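Local coordinates for protein HhaI Restriction Endonuclease (Haemophilus parahaemolyticus, PDB 6UKF) that binds its cognate DNA and, as a type II restriction endonuclease, cleaves it at the GCGC recognition sequence, at residues A[49-54]-A[233-238]; A[206-211]-A[219-224]; A[68-73]-A[84-89]. All blocks are in the same frame, centred on the assembly; numbering follows the deposited sequence. Where two conformers were deposited one is given.

Contact 1: residues A[49-54]-A[233-238]; sequences MPHSQC and SISLKN. With EDO (1,2-ethanediol), chain E; PO4 (phosphate ion), chain Q; nucleotides of chain B; nucleotides of chain C.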
# COMPACT_ATOMS: atom_id res chain seq x y z
N MET A 49 -0.11 10.24 3.27
CA MET A 49 -1.17 11.17 3.63
C MET A 49 -1.47 11.06 5.12
O MET A 49 -1.07 10.09 5.77
CB MET A 49 -2.42 10.89 2.80
CG MET A 49 -2.20 11.05 1.31
SD MET A 49 -3.72 11.18 0.36
CE MET A 49 -4.22 12.86 0.75
N PRO A 50 -2.16 12.04 5.68
CA PRO A 50 -2.45 11.99 7.12
C PRO A 50 -3.14 10.72 7.58
O PRO A 50 -2.90 10.28 8.71
CB PRO A 50 -3.31 13.24 7.35
CG PRO A 50 -2.84 14.19 6.30
CD PRO A 50 -2.51 13.35 5.10
N HIS A 51 -3.99 10.12 6.76
CA HIS A 51 -4.65 8.85 7.07
C HIS A 51 -4.25 7.85 5.99
O HIS A 51 -4.73 7.93 4.86
CB HIS A 51 -6.16 9.02 7.13
CG HIS A 51 -6.60 10.05 8.12
ND1 HIS A 51 -6.70 9.79 9.47
CD2 HIS A 51 -6.94 11.35 7.96
CE1 HIS A 51 -7.10 10.89 10.10
NE2 HIS A 51 -7.26 11.85 9.20
N SER A 52 -3.37 6.92 6.35
CA SER A 52 -2.77 6.00 5.41
C SER A 52 -2.66 4.62 6.04
O SER A 52 -2.88 4.45 7.24
CB SER A 52 -1.36 6.46 5.01
OG SER A 52 -1.37 7.74 4.42
N GLN A 53 -2.29 3.65 5.22
CA GLN A 53 -1.84 2.35 5.69
C GLN A 53 -0.33 2.30 5.53
O GLN A 53 0.28 3.20 4.95
CB GLN A 53 -2.59 1.23 4.98
CG GLN A 53 -4.08 1.29 5.30
CD GLN A 53 -4.92 0.28 4.56
OE1 GLN A 53 -5.34 -0.72 5.12
NE2 GLN A 53 -5.17 0.55 3.28
N CYS A 54 0.30 1.34 6.20
CA CYS A 54 1.74 1.42 6.39
C CYS A 54 2.42 0.06 6.51
O CYS A 54 3.21 -0.18 7.42
CB CYS A 54 2.05 2.33 7.58
SG CYS A 54 3.60 3.22 7.45
N SER A 233 -2.38 0.71 10.06
CA SER A 233 -2.98 1.99 9.73
C SER A 233 -2.32 3.07 10.57
O SER A 233 -1.98 2.84 11.74
CB SER A 233 -4.48 1.98 9.99
OG SER A 233 -5.14 1.13 9.07
N ILE A 234 -2.14 4.24 9.98
CA ILE A 234 -1.48 5.35 10.66
C ILE A 234 -2.33 6.60 10.50
O ILE A 234 -3.00 6.80 9.48
CB ILE A 234 -0.03 5.57 10.16
CG1 ILE A 234 -0.01 6.01 8.69
CG2 ILE A 234 0.78 4.30 10.35
CD1 ILE A 234 1.40 6.32 8.18
N SER A 235 -2.30 7.44 11.53
CA SER A 235 -3.01 8.71 11.53
C SER A 235 -2.08 9.78 12.07
O SER A 235 -1.56 9.64 13.18
CB SER A 235 -4.28 8.63 12.38
OG SER A 235 -5.04 9.82 12.27
N LEU A 236 -1.88 10.84 11.29
CA LEU A 236 -0.97 11.90 11.70
C LEU A 236 -1.45 12.53 13.00
O LEU A 236 -2.63 12.85 13.16
CB LEU A 236 -0.90 12.95 10.58
CG LEU A 236 0.17 14.04 10.70
CD1 LEU A 236 1.57 13.45 10.73
CD2 LEU A 236 0.04 15.01 9.54
N LYS A 237 -0.52 12.72 13.93
CA LYS A 237 -0.85 13.31 15.22
C LYS A 237 -1.19 14.79 15.08
O LYS A 237 -0.65 15.49 14.23
CB LYS A 237 0.33 13.16 16.18
CG LYS A 237 0.57 11.74 16.64
CD LYS A 237 1.78 11.65 17.55
CE LYS A 237 1.81 10.34 18.30
NZ LYS A 237 2.91 10.30 19.30
N ASN A 238 -2.09 15.24 15.94
CA ASN A 238 -2.45 16.65 16.03
C ASN A 238 -1.51 17.46 16.93
O ASN A 238 -1.63 18.69 16.96
CB ASN A 238 -3.88 16.80 16.59
CG ASN A 238 -4.94 16.27 15.65
OD1 ASN A 238 -5.78 15.46 16.03
ND2 ASN A 238 -4.93 16.74 14.41
C1 EDO E . -7.57 10.91 3.39
O1 EDO E . -8.26 10.33 4.50
C2 EDO E . -6.07 10.65 3.51
O2 EDO E . -5.53 11.44 4.58
P PO4 Q . 5.23 11.90 21.41
O1 PO4 Q . 3.83 12.34 21.06
O2 PO4 Q . 5.40 11.91 22.90
O3 PO4 Q . 5.47 10.51 20.88
O4 PO4 Q . 6.23 12.85 20.78
P DA B 10 -0.93 6.55 1.19
OP1 DA B 10 -0.58 7.98 1.21
OP2 DA B 10 -0.03 5.55 1.81
O5' DA B 10 -2.35 6.30 1.88
C5' DA B 10 -3.38 7.28 1.78
C4' DA B 10 -4.42 6.84 0.79
O4' DA B 10 -4.99 5.56 1.18
C3' DA B 10 -5.61 7.79 0.65
O3' DA B 10 -6.00 7.83 -0.71
C2' DA B 10 -6.66 7.17 1.57
C1' DA B 10 -6.38 5.69 1.42
N9 DA B 10 -6.71 4.87 2.58
C8 DA B 10 -6.37 5.12 3.88
N7 DA B 10 -6.77 4.19 4.71
C5 DA B 10 -7.41 3.27 3.90
C6 DA B 10 -8.05 2.05 4.18
N6 DA B 10 -8.17 1.55 5.41
N1 DA B 10 -8.58 1.37 3.14
C2 DA B 10 -8.46 1.88 1.91
N3 DA B 10 -7.88 3.01 1.52
C4 DA B 10 -7.36 3.67 2.58
P DG C 5 -14.34 -6.13 -0.68
OP1 DG C 5 -15.41 -6.71 -1.53
OP2 DG C 5 -13.62 -7.01 0.26
O5' DG C 5 -13.31 -5.44 -1.67
C5' DG C 5 -13.75 -4.46 -2.59
C4' DG C 5 -12.58 -3.98 -3.39
O4' DG C 5 -11.72 -3.17 -2.54
C3' DG C 5 -11.69 -5.10 -3.93
O3' DG C 5 -11.17 -4.78 -5.19
C2' DG C 5 -10.60 -5.18 -2.87
C1' DG C 5 -10.41 -3.69 -2.61
N9 DG C 5 -9.67 -3.36 -1.41
C8 DG C 5 -9.81 -3.90 -0.15
N7 DG C 5 -8.97 -3.40 0.72
C5 DG C 5 -8.23 -2.47 -0.02
C6 DG C 5 -7.17 -1.62 0.37
O6 DG C 5 -6.65 -1.50 1.48
N1 DG C 5 -6.72 -0.84 -0.70
C2 DG C 5 -7.21 -0.90 -1.97
N2 DG C 5 -6.65 -0.08 -2.87
N3 DG C 5 -8.20 -1.69 -2.35
C4 DG C 5 -8.66 -2.45 -1.33
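S233 faces Q53 as a non-hydrogen-bonded antiparallel pair, their CA atoms 4.2 Å apart, in the interior of a five-stranded antiparallel sheet where strands 51-62 and 228-236 are neighbours; the short segments here run at 144°. S233 OG packs against Q53 CG. Q53 NE2 donates to O6 of DG5 of chain C at 3.1 Å, with a nearly straight N-H...O angle of 172°, while its OE1 is held by R155. This geometry is consistent with direct reading of a base. I234 forms the hydrogen-bonded pair with S52: I234 N donates to S52 O at 2.8 Å, and I234 O accepts from S52 N at 3.2 Å. Its side chain lies on the other face of the sheet, with CG1 in the crowded position between N and the carbonyl carbon (chi1 66°) and CG2 against C54 CB at 3.6 Å. S235 returns to the face of Q53, pairing with H51; its OG lies oblique to the imidazole, 3.2 Å from H51 CE1, a doubtful approach since S235 has two conformers. The S235 CA-H is directed to P50 O, CA to O being 3.2 Å. L236 N donates to the same oxygen, P50 O, at 2.8 Å.

Contact 2: residues A[206-211]-A[219-224]; sequences KDFLIK and VKILSN. With EDO (1,2-ethanediol), chain H; nucleotides of chain C.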
# COMPACT_ATOMS: atom_id res chain seq x y z
N LYS A 206 -14.60 -15.40 -14.77
CA LYS A 206 -13.79 -14.19 -14.68
C LYS A 206 -14.71 -13.02 -14.41
O LYS A 206 -15.73 -12.84 -15.09
CB LYS A 206 -12.98 -13.96 -15.96
CG LYS A 206 -11.77 -14.87 -16.09
CD LYS A 206 -10.81 -14.41 -17.19
CE LYS A 206 -9.53 -15.22 -17.17
NZ LYS A 206 -9.73 -16.62 -17.63
N ASP A 207 -14.35 -12.22 -13.41
CA ASP A 207 -15.03 -10.97 -13.11
C ASP A 207 -14.23 -9.85 -13.75
O ASP A 207 -13.03 -9.70 -13.46
CB ASP A 207 -15.14 -10.76 -11.60
CG ASP A 207 -15.90 -11.87 -10.90
OD1 ASP A 207 -16.82 -12.37 -11.46
OD2 ASP A 207 -15.48 -12.25 -9.70
N PHE A 208 -14.87 -9.09 -14.63
CA PHE A 208 -14.21 -8.03 -15.37
C PHE A 208 -14.61 -6.68 -14.79
O PHE A 208 -15.71 -6.52 -14.25
CB PHE A 208 -14.58 -8.07 -16.86
CG PHE A 208 -14.19 -9.35 -17.54
CD1 PHE A 208 -12.89 -9.56 -17.97
CD2 PHE A 208 -15.13 -10.34 -17.77
CE1 PHE A 208 -12.53 -10.74 -18.59
CE2 PHE A 208 -14.78 -11.52 -18.39
CZ PHE A 208 -13.48 -11.72 -18.81
N LEU A 209 -13.70 -5.72 -14.89
CA LEU A 209 -13.95 -4.34 -14.47
C LEU A 209 -13.54 -3.43 -15.61
O LEU A 209 -12.47 -3.61 -16.19
CB LEU A 209 -13.16 -4.00 -13.21
CG LEU A 209 -13.25 -2.55 -12.71
CD1 LEU A 209 -14.67 -2.21 -12.28
CD2 LEU A 209 -12.27 -2.32 -11.58
N ILE A 210 -14.39 -2.46 -15.93
CA ILE A 210 -14.19 -1.56 -17.06
C ILE A 210 -13.93 -0.16 -16.51
O ILE A 210 -14.69 0.34 -15.67
CB ILE A 210 -15.41 -1.57 -18.00
CG1 ILE A 210 -15.65 -3.00 -18.52
CG2 ILE A 210 -15.21 -0.61 -19.15
CD1 ILE A 210 -16.99 -3.19 -19.20
N LYS A 211 -12.85 0.46 -16.97
CA LYS A 211 -12.44 1.78 -16.53
C LYS A 211 -12.13 2.65 -17.74
O LYS A 211 -11.49 2.19 -18.69
CB LYS A 211 -11.18 1.72 -15.64
CG LYS A 211 -11.30 0.81 -14.43
CD LYS A 211 -12.16 1.43 -13.33
CE LYS A 211 -11.33 2.26 -12.36
NZ LYS A 211 -10.74 1.45 -11.26
N VAL A 219 -9.81 -2.65 -19.62
CA VAL A 219 -10.53 -3.76 -19.03
C VAL A 219 -9.58 -4.51 -18.11
O VAL A 219 -8.44 -4.80 -18.49
CB VAL A 219 -11.11 -4.69 -20.11
CG1 VAL A 219 -11.93 -5.80 -19.47
CG2 VAL A 219 -11.95 -3.90 -21.09
N LYS A 220 -10.05 -4.83 -16.91
CA LYS A 220 -9.27 -5.56 -15.93
C LYS A 220 -10.00 -6.84 -15.55
O LYS A 220 -11.23 -6.92 -15.61
CB LYS A 220 -9.03 -4.72 -14.67
CG LYS A 220 -8.32 -3.40 -14.94
CD LYS A 220 -9.32 -2.26 -15.14
CE LYS A 220 -8.63 -1.02 -15.67
NZ LYS A 220 -7.67 -0.43 -14.69
N ILE A 221 -9.22 -7.84 -15.17
CA ILE A 221 -9.74 -9.09 -14.64
C ILE A 221 -9.47 -9.06 -13.14
O ILE A 221 -8.32 -8.92 -12.71
CB ILE A 221 -9.06 -10.31 -15.28
CG1 ILE A 221 -9.23 -10.29 -16.80
CG2 ILE A 221 -9.64 -11.60 -14.69
CD1 ILE A 221 -8.32 -11.26 -17.52
N LEU A 222 -10.53 -9.19 -12.34
CA LEU A 222 -10.39 -9.12 -10.90
C LEU A 222 -9.93 -10.47 -10.35
O LEU A 222 -10.08 -11.52 -10.98
CB LEU A 222 -11.70 -8.68 -10.25
CG LEU A 222 -12.27 -7.37 -10.80
CD1 LEU A 222 -13.55 -6.97 -10.08
CD2 LEU A 222 -11.24 -6.24 -10.71
N SER A 223 -9.37 -10.43 -9.15
CA SER A 223 -8.77 -11.60 -8.52
C SER A 223 -9.85 -12.51 -7.94
O SER A 223 -10.99 -12.11 -7.72
CB SER A 223 -7.85 -11.16 -7.39
OG SER A 223 -7.23 -12.28 -6.77
N ASN A 224 -9.45 -13.76 -7.68
CA ASN A 224 -10.24 -14.70 -6.91
C ASN A 224 -9.54 -15.09 -5.61
O ASN A 224 -9.95 -16.06 -4.96
CB ASN A 224 -10.55 -15.95 -7.74
CG ASN A 224 -11.45 -15.66 -8.94
OD1 ASN A 224 -12.39 -14.87 -8.84
ND2 ASN A 224 -11.15 -16.29 -10.07
C1 EDO H . -5.88 -3.88 -20.71
O1 EDO H . -6.22 -3.50 -19.38
C2 EDO H . -6.49 -2.88 -21.69
O2 EDO H . -7.92 -3.01 -21.68
P DG C 7 -8.19 -1.45 -11.19
OP1 DG C 7 -8.67 -0.35 -12.05
OP2 DG C 7 -8.25 -2.84 -11.69
O5' DG C 7 -6.67 -1.13 -10.78
C5' DG C 7 -6.30 0.21 -10.43
C4' DG C 7 -4.80 0.41 -10.50
O4' DG C 7 -4.16 -0.18 -9.34
C3' DG C 7 -4.09 -0.21 -11.70
O3' DG C 7 -2.96 0.61 -12.05
C2' DG C 7 -3.71 -1.59 -11.19
C1' DG C 7 -3.40 -1.32 -9.73
N9 DG C 7 -3.75 -2.41 -8.82
C8 DG C 7 -4.91 -3.15 -8.83
N7 DG C 7 -4.96 -4.03 -7.87
C5 DG C 7 -3.78 -3.86 -7.18
C6 DG C 7 -3.28 -4.53 -6.04
O6 DG C 7 -3.81 -5.45 -5.40
N1 DG C 7 -2.03 -4.04 -5.65
C2 DG C 7 -1.36 -3.03 -6.29
N2 DG C 7 -0.17 -2.69 -5.77
N3 DG C 7 -1.81 -2.39 -7.35
C4 DG C 7 -3.02 -2.85 -7.74
P DC C 6 -11.91 -5.25 -6.54
OP1 DC C 6 -13.35 -4.94 -6.41
OP2 DC C 6 -11.49 -6.63 -6.87
O5' DC C 6 -11.25 -4.29 -7.64
C5' DC C 6 -11.60 -2.91 -7.67
C4' DC C 6 -10.40 -2.05 -7.99
O4' DC C 6 -9.49 -2.03 -6.85
C3' DC C 6 -9.54 -2.49 -9.18
O3' DC C 6 -9.00 -1.34 -9.82
C2' DC C 6 -8.47 -3.35 -8.51
C1' DC C 6 -8.22 -2.53 -7.25
N1 DC C 6 -7.63 -3.27 -6.10
C2 DC C 6 -6.72 -2.61 -5.28
O2 DC C 6 -6.42 -1.44 -5.55
N3 DC C 6 -6.18 -3.26 -4.22
C4 DC C 6 -6.53 -4.52 -3.97
N4 DC C 6 -5.97 -5.12 -2.91
C5 DC C 6 -7.47 -5.22 -4.78
C6 DC C 6 -7.99 -4.56 -5.83
O HOH W 1 -13.44 -11.19 -8.44
O HOH W 2 -12.20 -12.93 -11.80
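I221 fits between the ring of F208 and the side chain of K206 on one face of a beta hairpin formed by strands 207-212 and 217-221. The hairpin supplies the two central strands of a four-stranded antiparallel sheet. The two gamma branches of I221 divide the work: CG1, anti to the carbonyl carbon (chi1 -57°), meets F208 CE1 at 3.8 Å, whereas CG2 receives the bump of K206 CD at 3.9 Å. F208 and I221 lie side by side, pointing the same way. The same flank of the ring also has V219 CG1 near its CD1, so two aliphatic knobs of one strand bracket the CD1-CE1 side of the phenyl group. F172 of helix 169-179 meets the F208 ring edge-to-face and also touches I210 and V219.

The other face has a different relief, moulded to the DNA backbone. L222 CD2 nestles against L209 CB at 3.9 Å and also reaches O5' of DC6 of chain C, while L209 CD2 sits 3.6 Å from C3' of the same nucleotide. Beyond these leucines K211 CG presses on K220 CE at 3.5 Å, tighter than usual carbon contact, the chains crossing at about a right angle; K220 has two conformers, so the squeeze is doubtful. K211 NZ donates to OP1 of DG7 of chain C at 2.9 Å, and K220 NZ to the same oxygen.

L209 and K220 exchange N-H...O bonds both ways and L222 N donates to D207 O at 2.8 Å, fixing the register; beside this a water accepts from D207 N and donates to L222 O at 2.7 Å.

Contact 3: residues A[68-73]-A[84-89]; sequences FDYSPK and KIMQFM. With nucleotides of chain B.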
# COMPACT_ATOMS: atom_id res chain seq x y z
N PHE A 68 -1.02 -19.31 13.60
CA PHE A 68 -0.92 -18.63 12.32
C PHE A 68 0.46 -18.85 11.73
O PHE A 68 1.47 -18.73 12.42
CB PHE A 68 -1.22 -17.14 12.48
CG PHE A 68 -2.67 -16.87 12.72
CD1 PHE A 68 -3.54 -16.73 11.66
CD2 PHE A 68 -3.17 -16.82 14.01
CE1 PHE A 68 -4.87 -16.52 11.87
CE2 PHE A 68 -4.51 -16.60 14.23
CZ PHE A 68 -5.36 -16.45 13.16
N ASP A 69 0.49 -19.21 10.45
CA ASP A 69 1.73 -19.41 9.72
C ASP A 69 2.01 -18.19 8.85
O ASP A 69 1.12 -17.65 8.20
CB ASP A 69 1.66 -20.65 8.83
CG ASP A 69 1.47 -21.94 9.62
OD1 ASP A 69 0.85 -22.81 9.13
OD2 ASP A 69 2.00 -22.04 10.85
N TYR A 70 3.26 -17.75 8.87
CA TYR A 70 3.70 -16.68 8.00
C TYR A 70 3.75 -17.19 6.57
O TYR A 70 4.35 -18.23 6.30
CB TYR A 70 5.09 -16.24 8.44
CG TYR A 70 5.52 -14.87 7.98
CD1 TYR A 70 5.00 -13.73 8.57
CD2 TYR A 70 6.46 -14.72 6.97
CE1 TYR A 70 5.39 -12.47 8.16
CE2 TYR A 70 6.86 -13.46 6.56
CZ TYR A 70 6.33 -12.35 7.16
OH TYR A 70 6.71 -11.09 6.77
N SER A 71 3.09 -16.48 5.65
CA SER A 71 3.04 -16.96 4.28
C SER A 71 4.46 -17.05 3.72
O SER A 71 5.21 -16.06 3.78
CB SER A 71 2.22 -16.03 3.39
OG SER A 71 2.34 -16.44 2.04
N PRO A 72 4.86 -18.19 3.15
CA PRO A 72 6.17 -18.26 2.50
C PRO A 72 6.29 -17.36 1.28
O PRO A 72 7.41 -17.18 0.77
CB PRO A 72 6.30 -19.74 2.11
CG PRO A 72 4.87 -20.21 2.00
CD PRO A 72 4.12 -19.46 3.05
N LYS A 73 5.19 -16.79 0.80
CA LYS A 73 5.20 -15.90 -0.35
C LYS A 73 5.24 -14.43 0.05
O LYS A 73 5.27 -13.56 -0.83
CB LYS A 73 3.98 -16.16 -1.24
CG LYS A 73 3.99 -17.53 -1.91
CD LYS A 73 2.69 -17.80 -2.64
CE LYS A 73 2.67 -19.18 -3.27
NZ LYS A 73 1.41 -19.91 -2.99
N LYS A 84 5.96 -11.26 17.72
CA LYS A 84 5.07 -10.90 18.81
C LYS A 84 3.62 -10.88 18.34
O LYS A 84 2.72 -11.35 19.05
CB LYS A 84 5.45 -9.54 19.39
CG LYS A 84 6.81 -9.50 20.08
CD LYS A 84 7.13 -8.09 20.55
CE LYS A 84 8.60 -7.92 20.89
NZ LYS A 84 9.08 -8.95 21.85
N ILE A 85 3.38 -10.33 17.15
CA ILE A 85 2.02 -10.28 16.61
C ILE A 85 1.50 -11.68 16.36
O ILE A 85 0.37 -12.03 16.74
CB ILE A 85 1.99 -9.42 15.33
CG1 ILE A 85 2.33 -7.96 15.67
CG2 ILE A 85 0.63 -9.52 14.66
CD1 ILE A 85 2.63 -7.11 14.45
N MET A 86 2.30 -12.51 15.69
CA MET A 86 1.88 -13.88 15.41
C MET A 86 1.63 -14.65 16.69
O MET A 86 0.66 -15.42 16.79
CB MET A 86 2.96 -14.59 14.59
CG MET A 86 3.09 -14.08 13.18
SD MET A 86 4.45 -14.83 12.28
CE MET A 86 4.02 -16.57 12.36
N GLN A 87 2.50 -14.47 17.69
CA GLN A 87 2.32 -15.16 18.96
C GLN A 87 1.01 -14.75 19.62
O GLN A 87 0.25 -15.60 20.09
CB GLN A 87 3.51 -14.86 19.87
CG GLN A 87 3.35 -15.37 21.29
CD GLN A 87 4.59 -15.12 22.12
OE1 GLN A 87 5.71 -15.29 21.64
NE2 GLN A 87 4.39 -14.70 23.36
N PHE A 88 0.73 -13.45 19.65
CA PHE A 88 -0.52 -13.00 20.26
C PHE A 88 -1.72 -13.59 19.54
O PHE A 88 -2.66 -14.09 20.17
CB PHE A 88 -0.60 -11.47 20.25
CG PHE A 88 -1.89 -10.96 20.81
CD1 PHE A 88 -2.98 -10.76 19.99
CD2 PHE A 88 -2.03 -10.72 22.17
CE1 PHE A 88 -4.18 -10.31 20.50
CE2 PHE A 88 -3.22 -10.28 22.69
CZ PHE A 88 -4.30 -10.07 21.85
N MET A 89 -1.72 -13.53 18.20
CA MET A 89 -2.85 -14.05 17.45
C MET A 89 -2.99 -15.56 17.64
O MET A 89 -4.11 -16.08 17.74
CB MET A 89 -2.69 -13.71 15.97
CG MET A 89 -2.84 -12.23 15.68
SD MET A 89 -2.51 -11.82 13.96
CE MET A 89 -3.76 -12.81 13.12
P DG B 6 -0.32 -14.72 -0.28
OP1 DG B 6 0.41 -15.57 0.69
OP2 DG B 6 -1.75 -14.41 -0.05
O5' DG B 6 0.46 -13.34 -0.43
C5' DG B 6 1.84 -13.37 -0.75
C4' DG B 6 2.37 -11.96 -0.92
O4' DG B 6 1.80 -11.38 -2.13
C3' DG B 6 2.03 -10.99 0.22
O3' DG B 6 3.19 -10.23 0.51
C2' DG B 6 0.89 -10.15 -0.35
C1' DG B 6 1.24 -10.11 -1.82
N9 DG B 6 0.12 -9.89 -2.73
C8 DG B 6 -1.12 -10.48 -2.69
N7 DG B 6 -1.90 -10.09 -3.66
C5 DG B 6 -1.13 -9.19 -4.39
C6 DG B 6 -1.44 -8.45 -5.56
O6 DG B 6 -2.49 -8.43 -6.20
N1 DG B 6 -0.36 -7.66 -5.96
C2 DG B 6 0.85 -7.60 -5.33
N2 DG B 6 1.77 -6.78 -5.87
N3 DG B 6 1.15 -8.29 -4.25
C4 DG B 6 0.12 -9.07 -3.83
P DA B 5 -3.75 -18.32 -4.73
OP1 DA B 5 -3.52 -19.53 -3.90
OP2 DA B 5 -5.12 -17.78 -4.89
O5' DA B 5 -2.79 -17.18 -4.20
C5' DA B 5 -1.41 -17.43 -4.12
C4' DA B 5 -0.64 -16.15 -3.91
O4' DA B 5 -0.77 -15.30 -5.05
C3' DA B 5 -1.10 -15.31 -2.71
O3' DA B 5 -0.12 -15.41 -1.71
C2' DA B 5 -1.28 -13.89 -3.26
C1' DA B 5 -0.60 -13.97 -4.62
N9 DA B 5 -1.13 -13.10 -5.65
C8 DA B 5 -2.39 -13.10 -6.17
N7 DA B 5 -2.57 -12.22 -7.13
C5 DA B 5 -1.33 -11.62 -7.26
C6 DA B 5 -0.85 -10.60 -8.11
N6 DA B 5 -1.61 -9.99 -9.02
N1 DA B 5 0.44 -10.24 -7.98
C2 DA B 5 1.20 -10.85 -7.06
N3 DA B 5 0.87 -11.82 -6.21
C4 DA B 5 -0.42 -12.16 -6.36
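M89 lays its terminal methyl over the phenyl ring of F68: CE stands 3.9 Å from the ring centroid and only 6° off the normal, which places it over the centre of one face as a CH-pi contact. The two side chains cross at about a right angle. The bend at chi3 (60°) puts CE over the ring, with SD behind it at an oblique angle, which makes the pair a Met-aromatic contact as well. The same residue also reaches the rim. M89 CB touches F68 CD2 at 3.7 Å, and M89 O lies in the ring plane at the edge, 3.6 Å from CE2, so backbone and side chain of one methionine meet edge and face of a single ring. F93 and Y154 bring further rings to this phenyl group.

The contact seats helix 80-91 on strand 67-70, an outermost strand of the five-stranded antiparallel sheet. The short axes approach to 8.8 Å and run nearly antiparallel, at 157°, and L59 of the adjoining strand 51-62 touches both methionines.

One helical turn earlier, M86 is likewise bent at chi3, but its methyl is directed at the strand backbone: CE is 3.3 Å from F68 O and also lies near Y70 N. Its sulfur approaches the tyrosine ring obliquely, SD lying 3.9 Å from Y70 CD1, in a second Met-aromatic contact whose side chains again cross at about a right angle. Y70 OH is anchored by S76 O. Where the strand ends, S71 forms an ST turn, its OG accepting from K73 N at 3.1 Å and donating to OP1 of DG6 of chain B.

Contact 1 begins first along the chain, at the start of strand 51-62, and closes last, when residues 233-238 return beside it; the other two contacts are nested within this loop. Contact 3 closes first: strand 67-70, beside strand 51-62 in the same sheet, receives helix 80-91 shortly after. Contact 2 follows in series, a local hairpin in a separate four-stranded sheet, after which the chain enters strand 228-236. Contact 1 pairs two inner strands of the five-stranded sheet and contact 3 fixes a helix to an outer strand of it, their centres about 24 Å apart, whereas contact 2 lies about 30 Å from each, centre to centre. All three segment pairs include residues hydrogen-bonded to DNA.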